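Local coordinates for protein putative transcriptional regulator (Streptomyces coelicolor, PDB 2HXI) that probably binds cis-regulatory DNA and regulates transcription as a dimeric member of the TetR family, at residues B[159-164]-B[229-234]; B[143-148]-B[152-157]; B[103-108]-B[137-142]; B[121-126]-B[167-172]. One frame throughout, in Å; residues are numbered along the deposited sequence.

How the interactions relate
The four contacts tie together five helices of the C-terminal domain. From the N terminus, segment 103-108 on helix 98-113 opens interaction 3, which 137-142 on helix 131-146 closes. Before that closure, 121-126 opens interaction 4, so the two cross. Interaction 2 follows interaction 3 on helix 131-146; it closes the short turn into helix 154-173 and lies nested inside the loop of interaction 4. Interaction 1 starts at 159-164, before 167-172 completes interaction 4, and crosses it in turn, ending at 229-234 on helix 219-237. Helix 154-173 thus serves interactions 1, 2 and 4. Interactions 1, 2 and 3 touch one another, with centres 11 to 12 Å apart.

Interaction 1. Residues B[159-164]-B[229-234]; sequences HRLVIL and AHLAHL
Leu164 and His230 run past each other in opposite directions, with Leu164 CD2 3.5 Å from His230 CB and equally near the start of the ring. Leu161 comes in at a slant further along the same ring, its CD1 3.8 Å from His230 CD2. The imidazole enters the interhelix space because CG stands anti to the backbone N (chi1 -168°), on a bond that already points at helix 154-173. Its ring fills much of the separation between the antiparallel segments, whose axes lie 11.5 Å apart at 174°. As in many TetR-family dimers, this helix pair probably forms a four-helix bundle with its counterpart; here Leu164 packs on Leu164 of the second subunit and Arg160 forms a salt bridge with Glu225 of that subunit. Cutting His230 back to an alanine would probably open a gap in front of the Leu161 and Leu164 methyls. Leu231 CD2 meets Leu161 CD1 at 4.0 Å, while His233 CD2 covers one face of the His230 ring near its rim. A water in the guanidinium plane accepts from Arg160 NH2 (2.8 Å) and also hydrogen-bonds His233 NE2, at the edge of that ring (2.9 Å).

Interaction 2. Residues B[143-148]-B[152-157]; sequences ALRASG and DEIPAR
Ile154 and Leu144 bury the most surface here, and their CA atoms, 6.7 Å apart, are the nearest pair between the segments. Ile154 lays its longer branch against the backbone of the preceding helix: CD1 is 3.9 Å from Leu144 C and 3.7 Å from Arg145 CG, the Arg145 and Ile154 side chains crossing at about a right angle. With CG1 anti to the carbonyl carbon (chi1 -73°), its short branch CG2 lies anti to the backbone N and meets Leu144 CB at 4.1 Å. Arg157 offers mainly its backbone, Leu144 CD1 standing 4.4 Å from Arg157 C. Its guanidinium turns away and grips Glu153 side-on in a salt bridge: NE and NH2 both donate to OE1, each at 3.0 Å, from one face of the carboxylate. Gly148 leaves the helix with positive phi, where a side chain would jam against the preceding carbonyl O. Arg145 forms a salt bridge with Asp151. The contact closes a helical hairpin of the TetR-type C-terminal domain, between helices 131-146 and 154-173. Leu144 packs on Leu102 of helix 98-113, Leu144 and Arg157 on Leu234 of helix 219-237, and Ile154 on Phe208 of the second subunit.

Interaction 3. Residues B[103-108]-B[137-142]; sequences TAVALR and MEEVLQ
Val105 meets helix 131-146 with both methyls, CG2 lying 3.6 Å from Glu139 CG and CG1 4.1 Å from Val140 CG2. These are helices of the all-helical C-terminal domain of the TetR fold, and their contact is buried but small, 104 Å² in all. The backbones stay well apart, with Val105 CA 7.7 Å from Val140 CA, so the valine branches span the separation. With CG1 anti to the backbone N (chi1 171°), Val105 straddles two successive residues, one methyl for each. Glu139 uses only its aliphatic part here: its chain bends at chi2 (64°) and takes OE2 to a hydrogen bond with Tyr92 OH and a salt bridge with Arg101 NE. These partners satisfy a buried acid and would be expected to stabilise its charged form; Tyr92 also packs on Val105, so one residue touches both sides of the contact. Val140 is backed by Leu102 and Tyr158, while on the far side of helix 131-146 Glu138 accepts from the backbone N atoms of Ala204 and Leu205 of the second subunit. Gln142 NE2 donates to Glu138 OE2 at 3.0 Å in a fairly straight bond (162°), lying close to the plane of its own amide.

Interaction 4. Residues B[121-126]-B[167-172]; sequences AVWGRH and SLITAE
This is a close helix-to-helix approach made across a glycine: Gly124 lets helix 117-126 come up against Thr170, near the C-terminal end of helix 154-173. The centre of the contact lies about 5 Å from the centre of the chain, and the segment axes pass 8.8 Å apart at a signed angle of -146°. Thr170 CG2 is the touching atom, 3.5 Å from Gly124 CA and 4.1 Å from Ala121 CA. Any CB on residue 124 would point at that methyl and stand a mere 2.0 Å from it, a clash, so the contact as built leaves no room for a side chain there. Thr170 OG1 is turned between the backbone N and carbonyl carbon (chi1 67°), leaving CG2 to face the glycine, while OG1 donates to Ser167 O from above the carbonyl plane at 3.2 Å. A serine here, lacking CG2, would probably open a gap against Gly124 and Ala121. In the TetR fold, the helix that 117-126 matches borders the DNA-binding domain and is thought in relatives to relay effector binding; here Val122 touches Leu77 and Arg78 of helix 73-88, and Trp123 touches Leu85. Trp123 presents the edge of its indole to Ile169, CZ3 meeting CD1 at 4.1 Å near the ring plane, and stacks with Phe113. Between Gly124 and Ser167, a water donates to Gly124 O (2.9 Å) and, weakly, to Ser167 OG, which also bonds Arg219 of the second subunit.

Interaction 1. Residues B[159-164]-B[229-234]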
loop_
_atom_site.group_PDB
_atom_site.type_symbol
_atom_site.label_atom_id
_atom_site.label_comp_id
_atom_site.label_asym_id
_atom_site.label_seq_id
_atom_site.Cartn_x
_atom_site.Cartn_y
_atom_site.Cartn_z
ATOM N N HIS B 159 -6.012 -11.504 8.644
ATOM C CA HIS B 159 -6.393 -10.149 8.240
ATOM C C HIS B 159 -5.133 -9.230 8.096
ATOM O O HIS B 159 -4.976 -8.538 7.099
ATOM C CB HIS B 159 -7.292 -9.584 9.309
ATOM C CG HIS B 159 -7.947 -8.305 8.915
ATOM N ND1 HIS B 159 -8.632 -8.149 7.728
ATOM C CD2 HIS B 159 -7.986 -7.100 9.533
ATOM C CE1 HIS B 159 -9.076 -6.902 7.633
ATOM N NE2 HIS B 159 -8.699 -6.248 8.708
ATOM N N ARG B 160 -4.277 -9.227 9.102
ATOM C CA ARG B 160 -3.061 -8.409 9.086
ATOM C C ARG B 160 -2.074 -8.831 7.972
ATOM O O ARG B 160 -1.429 -7.976 7.301
ATOM C CB ARG B 160 -2.391 -8.465 10.456
ATOM C CG ARG B 160 -3.181 -7.569 11.450
ATOM C CD ARG B 160 -2.305 -7.302 12.674
ATOM N NE ARG B 160 -2.094 -8.510 13.453
ATOM C CZ ARG B 160 -2.852 -8.927 14.468
ATOM N NH1 ARG B 160 -3.899 -8.219 14.905
ATOM N NH2 ARG B 160 -2.553 -10.072 15.056
ATOM N N LEU B 161 -1.975 -10.143 7.783
ATOM C CA LEU B 161 -1.036 -10.659 6.799
ATOM C C LEU B 161 -1.474 -10.215 5.404
ATOM O O LEU B 161 -0.674 -9.776 4.601
ATOM C CB LEU B 161 -1.009 -12.177 6.929
ATOM C CG LEU B 161 -0.101 -12.797 5.866
ATOM C CD1 LEU B 161 1.347 -12.283 5.778
ATOM C CD2 LEU B 161 -0.085 -14.351 5.978
ATOM N N VAL B 162 -2.737 -10.366 5.097
ATOM C CA VAL B 162 -3.253 -9.977 3.758
ATOM C C VAL B 162 -3.326 -8.491 3.575
ATOM O O VAL B 162 -3.042 -8.029 2.503
ATOM C CB VAL B 162 -4.597 -10.671 3.439
ATOM C CG1 VAL B 162 -5.220 -10.172 2.122
ATOM C CG2 VAL B 162 -4.327 -12.203 3.391
ATOM N N ILE B 163 -3.695 -7.749 4.613
ATOM C CA ILE B 163 -3.525 -6.277 4.546
ATOM C C ILE B 163 -2.055 -5.919 4.185
ATOM O O ILE B 163 -1.807 -5.077 3.348
ATOM C CB ILE B 163 -3.880 -5.625 5.847
ATOM C CG1 ILE B 163 -5.427 -5.546 5.973
ATOM C CG2 ILE B 163 -3.286 -4.194 5.902
ATOM C CD1 ILE B 163 -5.991 -5.174 7.327
ATOM N N LEU B 164 -1.100 -6.540 4.856
ATOM C CA LEU B 164 0.320 -6.234 4.529
ATOM C C LEU B 164 0.635 -6.518 3.043
ATOM O O LEU B 164 1.138 -5.635 2.335
ATOM C CB LEU B 164 1.226 -7.045 5.437
ATOM C CG LEU B 164 2.707 -6.893 5.226
ATOM C CD1 LEU B 164 3.282 -5.462 5.229
ATOM C CD2 LEU B 164 3.517 -7.741 6.163
ATOM N N ALA B 229 10.102 -10.362 7.624
ATOM C CA ALA B 229 10.062 -9.774 8.977
ATOM C C ALA B 229 8.703 -10.149 9.601
ATOM O O ALA B 229 8.562 -10.497 10.798
ATOM C CB ALA B 229 10.157 -8.261 8.896
ATOM N N HIS B 230 7.658 -10.009 8.802
ATOM C CA HIS B 230 6.318 -10.256 9.337
ATOM C C HIS B 230 6.138 -11.750 9.714
ATOM O O HIS B 230 5.600 -12.087 10.766
ATOM C CB HIS B 230 5.251 -9.847 8.337
ATOM C CG HIS B 230 3.874 -9.821 8.942
ATOM N ND1 HIS B 230 3.447 -8.781 9.736
ATOM C CD2 HIS B 230 2.857 -10.741 8.942
ATOM C CE1 HIS B 230 2.202 -9.022 10.136
ATOM N NE2 HIS B 230 1.846 -10.227 9.719
ATOM N N LEU B 231 6.598 -12.644 8.854
ATOM C CA LEU B 231 6.477 -14.085 9.114
ATOM C C LEU B 231 7.355 -14.488 10.328
ATOM O O LEU B 231 6.997 -15.382 11.051
ATOM C CB LEU B 231 6.757 -14.939 7.853
ATOM C CG LEU B 231 5.910 -14.590 6.589
ATOM C CD1 LEU B 231 6.227 -15.644 5.515
ATOM C CD2 LEU B 231 4.434 -14.613 6.960
ATOM N N ALA B 232 8.462 -13.765 10.571
ATOM C CA ALA B 232 9.302 -14.043 11.757
ATOM C C ALA B 232 8.497 -13.666 12.988
ATOM O O ALA B 232 8.604 -14.362 14.010
ATOM C CB ALA B 232 10.602 -13.194 11.702
ATOM N N HIS B 233 7.714 -12.600 12.901
ATOM C CA HIS B 233 6.823 -12.188 14.026
ATOM C C HIS B 233 5.774 -13.288 14.316
ATOM O O HIS B 233 5.508 -13.668 15.492
ATOM C CB HIS B 233 6.170 -10.799 13.736
ATOM C CG HIS B 233 4.713 -10.656 14.155
ATOM N ND1 HIS B 233 4.319 -10.225 15.408
ATOM C CD2 HIS B 233 3.579 -10.783 13.420
ATOM C CE1 HIS B 233 3.001 -10.137 15.434
ATOM N NE2 HIS B 233 2.523 -10.505 14.253
ATOM N N LEU B 234 5.199 -13.838 13.239
ATOM C CA LEU B 234 4.204 -14.909 13.435
ATOM C C LEU B 234 4.927 -16.097 14.052
ATOM O O LEU B 234 4.353 -16.752 14.898
ATOM C CB LEU B 234 3.506 -15.350 12.145
ATOM C CG LEU B 234 2.667 -14.202 11.568
ATOM C CD1 LEU B 234 2.204 -14.626 10.163
ATOM C CD2 LEU B 234 1.515 -13.900 12.481
HETATM O O HOH W 1 -0.277 -10.714 13.575
#

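Interaction 2. Residues B[143-148]-B[152-157]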
loop_
_atom_site.group_PDB
_atom_site.type_symbol
_atom_site.label_atom_id
_atom_site.label_comp_id
_atom_site.label_asym_id
_atom_site.label_seq_id
_atom_site.Cartn_x
_atom_site.Cartn_y
_atom_site.Cartn_z
ATOM N N ALA B 143 -1.888 -22.856 5.999
ATOM C CA ALA B 143 -0.509 -22.503 6.457
ATOM C C ALA B 143 -0.456 -21.945 7.891
ATOM O O ALA B 143 0.379 -22.384 8.690
ATOM C CB ALA B 143 0.187 -21.564 5.453
ATOM N N LEU B 144 -1.368 -21.035 8.201
ATOM C CA LEU B 144 -1.459 -20.465 9.555
ATOM C C LEU B 144 -1.809 -21.588 10.587
ATOM O O LEU B 144 -1.245 -21.642 11.689
ATOM C CB LEU B 144 -2.496 -19.356 9.601
ATOM C CG LEU B 144 -1.968 -18.051 8.869
ATOM C CD1 LEU B 144 -3.106 -17.007 8.684
ATOM C CD2 LEU B 144 -0.688 -17.400 9.627
ATOM N N ARG B 145 -2.713 -22.518 10.215
ATOM C CA ARG B 145 -2.954 -23.643 11.122
ATOM C C ARG B 145 -1.730 -24.475 11.313
ATOM O O ARG B 145 -1.445 -24.920 12.409
ATOM C CB ARG B 145 -4.107 -24.549 10.640
ATOM C CG ARG B 145 -5.452 -23.879 10.954
ATOM C CD ARG B 145 -6.632 -24.824 10.589
ATOM N NE ARG B 145 -7.788 -24.594 11.492
ATOM C CZ ARG B 145 -8.994 -25.167 11.314
ATOM N NH1 ARG B 145 -9.209 -25.939 10.290
ATOM N NH2 ARG B 145 -9.966 -24.916 12.161
ATOM N N ALA B 146 -1.017 -24.692 10.197
ATOM C CA ALA B 146 0.212 -25.510 10.235
ATOM C C ALA B 146 1.289 -24.982 11.167
ATOM O O ALA B 146 2.044 -25.779 11.755
ATOM C CB ALA B 146 0.778 -25.680 8.873
ATOM N N SER B 147 1.306 -23.664 11.340
ATOM C CA SER B 147 2.262 -22.975 12.233
ATOM C C SER B 147 2.044 -23.365 13.690
ATOM O O SER B 147 2.923 -23.138 14.524
ATOM C CB SER B 147 2.128 -21.452 12.071
ATOM O OG SER B 147 1.006 -20.918 12.785
ATOM N N GLY B 148 0.853 -23.863 14.022
ATOM C CA GLY B 148 0.477 -23.952 15.457
ATOM C C GLY B 148 -0.207 -22.782 16.146
ATOM O O GLY B 148 -0.589 -22.898 17.312
ATOM N N ASP B 152 -8.408 -19.591 17.373
ATOM C CA ASP B 152 -9.129 -18.402 17.761
ATOM C C ASP B 152 -8.445 -17.162 17.193
ATOM O O ASP B 152 -9.141 -16.207 16.874
ATOM C CB ASP B 152 -9.218 -18.263 19.264
ATOM C CG ASP B 152 -7.917 -18.663 19.969
ATOM O OD1 ASP B 152 -7.682 -19.910 20.146
ATOM O OD2 ASP B 152 -7.153 -17.741 20.359
ATOM N N GLU B 153 -7.103 -17.209 17.052
ATOM C CA GLU B 153 -6.311 -16.023 16.632
ATOM C C GLU B 153 -6.157 -15.922 15.105
ATOM O O GLU B 153 -5.846 -14.843 14.568
ATOM C CB GLU B 153 -4.939 -16.084 17.233
ATOM C CG GLU B 153 -4.864 -15.789 18.702
ATOM C CD GLU B 153 -3.407 -15.819 19.153
ATOM O OE1 GLU B 153 -2.468 -15.827 18.288
ATOM O OE2 GLU B 153 -3.206 -15.869 20.374
ATOM N N ILE B 154 -6.403 -17.033 14.421
ATOM C CA ILE B 154 -6.132 -17.107 12.978
ATOM C C ILE B 154 -6.816 -16.051 12.113
ATOM O O ILE B 154 -6.159 -15.412 11.235
ATOM C CB ILE B 154 -6.205 -18.540 12.470
ATOM C CG1 ILE B 154 -4.944 -19.261 12.990
ATOM C CG2 ILE B 154 -6.331 -18.565 10.922
ATOM C CD1 ILE B 154 -4.924 -20.735 12.761
ATOM N N PRO B 155 -8.106 -15.798 12.315
ATOM C CA PRO B 155 -8.732 -14.741 11.453
ATOM C C PRO B 155 -8.036 -13.377 11.592
ATOM O O PRO B 155 -7.817 -12.667 10.566
ATOM C CB PRO B 155 -10.198 -14.692 11.969
ATOM C CG PRO B 155 -10.437 -16.145 12.438
ATOM C CD PRO B 155 -9.104 -16.461 13.185
ATOM N N ALA B 156 -7.666 -12.988 12.827
ATOM C CA ALA B 156 -6.994 -11.699 12.992
ATOM C C ALA B 156 -5.597 -11.720 12.338
ATOM O O ALA B 156 -5.210 -10.776 11.685
ATOM C CB ALA B 156 -6.885 -11.339 14.443
ATOM N N ARG B 157 -4.891 -12.823 12.513
ATOM C CA ARG B 157 -3.533 -13.012 11.917
ATOM C C ARG B 157 -3.601 -12.972 10.375
ATOM O O ARG B 157 -2.820 -12.298 9.698
ATOM C CB ARG B 157 -2.943 -14.332 12.447
ATOM C CG ARG B 157 -2.911 -14.431 14.011
ATOM C CD ARG B 157 -1.589 -14.060 14.508
ATOM N NE ARG B 157 -1.374 -14.272 15.938
ATOM C CZ ARG B 157 -0.438 -13.595 16.603
ATOM N NH1 ARG B 157 0.326 -12.756 15.933
ATOM N NH2 ARG B 157 -0.243 -13.775 17.918
#

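Interaction 3. Residues B[103-108]-B[137-142]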
loop_
_atom_site.group_PDB
_atom_site.type_symbol
_atom_site.label_atom_id
_atom_site.label_comp_id
_atom_site.label_asym_id
_atom_site.label_seq_id
_atom_site.Cartn_x
_atom_site.Cartn_y
_atom_site.Cartn_z
ATOM N N THR B 103 5.071 -17.518 1.956
ATOM C CA THR B 103 5.986 -16.691 1.120
ATOM C C THR B 103 5.689 -16.967 -0.340
ATOM O O THR B 103 5.573 -16.035 -1.139
ATOM C CB THR B 103 7.476 -16.976 1.493
ATOM O OG1 THR B 103 7.675 -16.657 2.887
ATOM C CG2 THR B 103 8.377 -16.087 0.638
ATOM N N ALA B 104 5.510 -18.244 -0.666
ATOM C CA ALA B 104 5.186 -18.641 -2.042
ATOM C C ALA B 104 3.886 -18.025 -2.544
ATOM O O ALA B 104 3.806 -17.549 -3.685
ATOM C CB ALA B 104 5.239 -20.199 -2.192
ATOM N N VAL B 105 2.845 -18.082 -1.732
ATOM C CA VAL B 105 1.626 -17.414 -2.107
ATOM C C VAL B 105 1.830 -15.879 -2.306
ATOM O O VAL B 105 1.399 -15.321 -3.296
ATOM C CB VAL B 105 0.529 -17.688 -1.060
ATOM C CG1 VAL B 105 -0.748 -16.790 -1.306
ATOM C CG2 VAL B 105 0.176 -19.174 -1.055
ATOM N N ALA B 106 2.413 -15.187 -1.317
ATOM C CA ALA B 106 2.671 -13.753 -1.421
ATOM C C ALA B 106 3.457 -13.431 -2.750
ATOM O O ALA B 106 3.100 -12.460 -3.487
ATOM C CB ALA B 106 3.480 -13.317 -0.217
ATOM N N LEU B 107 4.469 -14.247 -3.089
ATOM C CA LEU B 107 5.219 -13.974 -4.330
ATOM C C LEU B 107 4.350 -14.177 -5.559
ATOM O O LEU B 107 4.515 -13.426 -6.564
ATOM C CB LEU B 107 6.486 -14.836 -4.451
ATOM C CG LEU B 107 7.471 -14.498 -3.307
ATOM C CD1 LEU B 107 8.701 -15.433 -3.424
ATOM C CD2 LEU B 107 7.876 -13.047 -3.277
ATOM N N ARG B 108 3.490 -15.217 -5.528
ATOM C CA ARG B 108 2.652 -15.518 -6.688
ATOM C C ARG B 108 1.694 -14.359 -6.865
ATOM O O ARG B 108 1.439 -13.947 -7.973
ATOM C CB ARG B 108 1.888 -16.832 -6.570
ATOM C CG ARG B 108 2.761 -18.038 -6.965
ATOM C CD ARG B 108 2.045 -19.316 -6.561
ATOM N NE ARG B 108 2.527 -20.533 -7.268
ATOM C CZ ARG B 108 1.943 -21.088 -8.321
ATOM N NH1 ARG B 108 2.467 -22.201 -8.836
ATOM N NH2 ARG B 108 0.844 -20.554 -8.870
HETATM N N MSE B 137 -7.221 -17.827 0.075
HETATM C CA MSE B 137 -7.544 -17.869 1.465
HETATM C C MSE B 137 -7.380 -19.223 2.078
HETATM O O MSE B 137 -6.845 -19.280 3.186
HETATM C CB MSE B 137 -8.960 -17.345 1.672
HETATM C CG MSE B 137 -8.968 -15.840 1.418
HETATM SE SE MSE B 137 -10.908 -15.308 1.365
HETATM C CE MSE B 137 -10.984 -14.953 3.192
ATOM N N GLU B 138 -7.798 -20.291 1.350
ATOM C CA GLU B 138 -7.701 -21.665 1.873
ATOM C C GLU B 138 -6.201 -21.957 2.189
ATOM O O GLU B 138 -5.834 -22.511 3.246
ATOM C CB GLU B 138 -8.280 -22.684 0.877
ATOM C CG GLU B 138 -8.186 -24.126 1.399
ATOM C CD GLU B 138 -9.018 -24.367 2.667
ATOM O OE1 GLU B 138 -9.917 -23.567 3.039
ATOM O OE2 GLU B 138 -8.754 -25.402 3.284
ATOM N N GLU B 139 -5.322 -21.605 1.258
ATOM C CA GLU B 139 -3.907 -21.939 1.493
ATOM C C GLU B 139 -3.318 -21.109 2.641
ATOM O O GLU B 139 -2.530 -21.647 3.462
ATOM C CB GLU B 139 -3.124 -21.770 0.183
ATOM C CG GLU B 139 -1.565 -21.923 0.382
ATOM C CD GLU B 139 -1.098 -23.317 0.851
ATOM O OE1 GLU B 139 -1.921 -24.247 1.066
ATOM O OE2 GLU B 139 0.137 -23.462 1.067
ATOM N N VAL B 140 -3.609 -19.814 2.689
ATOM C CA VAL B 140 -3.094 -18.993 3.785
ATOM C C VAL B 140 -3.561 -19.547 5.149
ATOM O O VAL B 140 -2.794 -19.754 6.090
ATOM C CB VAL B 140 -3.465 -17.507 3.580
ATOM C CG1 VAL B 140 -2.975 -16.692 4.771
ATOM C CG2 VAL B 140 -2.822 -16.952 2.264
ATOM N N LEU B 141 -4.848 -19.875 5.214
ATOM C CA LEU B 141 -5.423 -20.335 6.468
ATOM C C LEU B 141 -4.838 -21.725 6.860
ATOM O O LEU B 141 -4.554 -21.973 8.040
ATOM C CB LEU B 141 -6.957 -20.393 6.325
ATOM C CG LEU B 141 -7.696 -19.038 6.246
ATOM C CD1 LEU B 141 -9.183 -19.094 5.782
ATOM C CD2 LEU B 141 -7.518 -18.245 7.547
ATOM N N GLN B 142 -4.640 -22.631 5.891
ATOM C CA GLN B 142 -4.054 -23.945 6.182
ATOM C C GLN B 142 -2.617 -23.732 6.679
ATOM O O GLN B 142 -2.179 -24.359 7.640
ATOM C CB GLN B 142 -4.078 -24.845 4.924
ATOM C CG GLN B 142 -5.464 -25.353 4.578
ATOM C CD GLN B 142 -5.974 -26.431 5.569
ATOM O OE1 GLN B 142 -5.287 -26.808 6.524
ATOM N NE2 GLN B 142 -7.168 -26.934 5.319
#

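Interaction 4. Residues B[121-126]-B[167-172]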
loop_
_atom_site.group_PDB
_atom_site.type_symbol
_atom_site.label_atom_id
_atom_site.label_comp_id
_atom_site.label_asym_id
_atom_site.label_seq_id
_atom_site.Cartn_x
_atom_site.Cartn_y
_atom_site.Cartn_z
ATOM N N ALA B 121 -5.010 -2.270 -7.450
ATOM C CA ALA B 121 -5.668 -1.215 -6.656
ATOM C C ALA B 121 -7.077 -1.613 -6.170
ATOM O O ALA B 121 -7.475 -1.351 -5.018
ATOM C CB ALA B 121 -5.728 0.068 -7.498
ATOM N N VAL B 122 -7.858 -2.184 -7.074
ATOM C CA VAL B 122 -9.200 -2.583 -6.776
ATOM C C VAL B 122 -9.133 -3.664 -5.719
ATOM O O VAL B 122 -9.911 -3.630 -4.747
ATOM C CB VAL B 122 -9.984 -3.105 -8.015
ATOM C CG1 VAL B 122 -11.364 -3.695 -7.569
ATOM C CG2 VAL B 122 -10.207 -1.974 -9.058
ATOM N N TRP B 123 -8.242 -4.638 -5.899
ATOM C CA TRP B 123 -8.199 -5.760 -4.947
ATOM C C TRP B 123 -7.743 -5.278 -3.580
ATOM O O TRP B 123 -8.298 -5.669 -2.541
ATOM C CB TRP B 123 -7.256 -6.869 -5.442
ATOM C CG TRP B 123 -6.997 -7.969 -4.425
ATOM C CD1 TRP B 123 -7.921 -8.808 -3.849
ATOM C CD2 TRP B 123 -5.728 -8.320 -3.861
ATOM N NE1 TRP B 123 -7.295 -9.646 -2.949
ATOM C CE2 TRP B 123 -5.952 -9.372 -2.937
ATOM C CE3 TRP B 123 -4.418 -7.834 -4.044
ATOM C CZ2 TRP B 123 -4.929 -9.961 -2.225
ATOM C CZ3 TRP B 123 -3.388 -8.434 -3.339
ATOM C CH2 TRP B 123 -3.649 -9.476 -2.434
ATOM N N GLY B 124 -6.732 -4.411 -3.582
ATOM C CA GLY B 124 -6.170 -3.885 -2.351
ATOM C C GLY B 124 -7.216 -3.099 -1.579
ATOM O O GLY B 124 -7.102 -2.952 -0.364
ATOM N N ARG B 125 -8.242 -2.613 -2.271
ATOM C CA ARG B 125 -9.305 -1.836 -1.633
ATOM C C ARG B 125 -10.516 -2.655 -1.217
ATOM O O ARG B 125 -11.004 -2.519 -0.090
ATOM C CB ARG B 125 -9.739 -0.684 -2.540
ATOM C CG ARG B 125 -10.763 0.256 -1.928
ATOM C CD ARG B 125 -11.257 1.272 -2.956
ATOM N NE ARG B 125 -10.164 2.088 -3.508
ATOM C CZ ARG B 125 -10.325 3.275 -4.100
ATOM N NH1 ARG B 125 -11.537 3.832 -4.206
ATOM N NH2 ARG B 125 -9.266 3.929 -4.569
ATOM N N HIS B 126 -11.033 -3.486 -2.111
ATOM C CA HIS B 126 -12.254 -4.199 -1.795
ATOM C C HIS B 126 -12.039 -5.700 -1.497
ATOM O O HIS B 126 -12.981 -6.381 -1.064
ATOM C CB HIS B 126 -13.241 -4.102 -2.953
ATOM C CG HIS B 126 -13.593 -2.709 -3.382
ATOM N ND1 HIS B 126 -13.078 -2.129 -4.526
ATOM C CD2 HIS B 126 -14.472 -1.807 -2.871
ATOM C CE1 HIS B 126 -13.592 -0.917 -4.679
ATOM N NE2 HIS B 126 -14.444 -0.701 -3.693
ATOM N N SER B 167 -1.307 -4.298 0.594
ATOM C CA SER B 167 -0.891 -2.896 0.696
ATOM C C SER B 167 0.394 -2.711 -0.058
ATOM O O SER B 167 0.522 -1.716 -0.769
ATOM C CB SER B 167 -0.651 -2.471 2.129
ATOM O OG SER B 167 -1.933 -2.335 2.801
ATOM N N LEU B 168 1.333 -3.652 0.089
ATOM C CA LEU B 168 2.639 -3.539 -0.578
ATOM C C LEU B 168 2.476 -3.655 -2.098
ATOM O O LEU B 168 3.129 -2.912 -2.884
ATOM C CB LEU B 168 3.585 -4.619 -0.088
ATOM C CG LEU B 168 4.088 -4.447 1.362
ATOM C CD1 LEU B 168 4.766 -5.715 1.879
ATOM C CD2 LEU B 168 4.972 -3.128 1.508
ATOM N N ILE B 169 1.582 -4.552 -2.508
ATOM C CA ILE B 169 1.332 -4.783 -3.953
ATOM C C ILE B 169 0.648 -3.558 -4.566
ATOM O O ILE B 169 1.083 -3.101 -5.624
ATOM C CB ILE B 169 0.537 -6.106 -4.198
ATOM C CG1 ILE B 169 1.421 -7.323 -3.874
ATOM C CG2 ILE B 169 0.088 -6.164 -5.711
ATOM C CD1 ILE B 169 0.654 -8.726 -3.841
ATOM N N THR B 170 -0.373 -2.997 -3.920
ATOM C CA THR B 170 -1.022 -1.815 -4.477
ATOM C C THR B 170 -0.061 -0.609 -4.567
ATOM O O THR B 170 -0.039 0.113 -5.579
ATOM C CB THR B 170 -2.352 -1.479 -3.806
ATOM O OG1 THR B 170 -2.154 -1.067 -2.474
ATOM C CG2 THR B 170 -3.239 -2.673 -3.713
ATOM N N ALA B 171 0.762 -0.415 -3.530
ATOM C CA ALA B 171 1.685 0.706 -3.530
ATOM C C ALA B 171 2.728 0.613 -4.619
ATOM O O ALA B 171 3.089 1.634 -5.215
ATOM C CB ALA B 171 2.355 0.864 -2.146
ATOM N N GLU B 172 3.218 -0.585 -4.891
ATOM C CA GLU B 172 4.289 -0.753 -5.848
ATOM C C GLU B 172 3.853 -0.416 -7.287
ATOM O O GLU B 172 4.672 0.085 -8.096
ATOM C CB GLU B 172 4.877 -2.158 -5.744
ATOM C CG GLU B 172 5.969 -2.449 -6.750
ATOM C CD GLU B 172 6.530 -3.828 -6.578
ATOM O OE1 GLU B 172 6.094 -4.518 -5.635
ATOM O OE2 GLU B 172 7.439 -4.205 -7.347
HETATM O O HOH W 2 -4.717 -3.271 1.246
#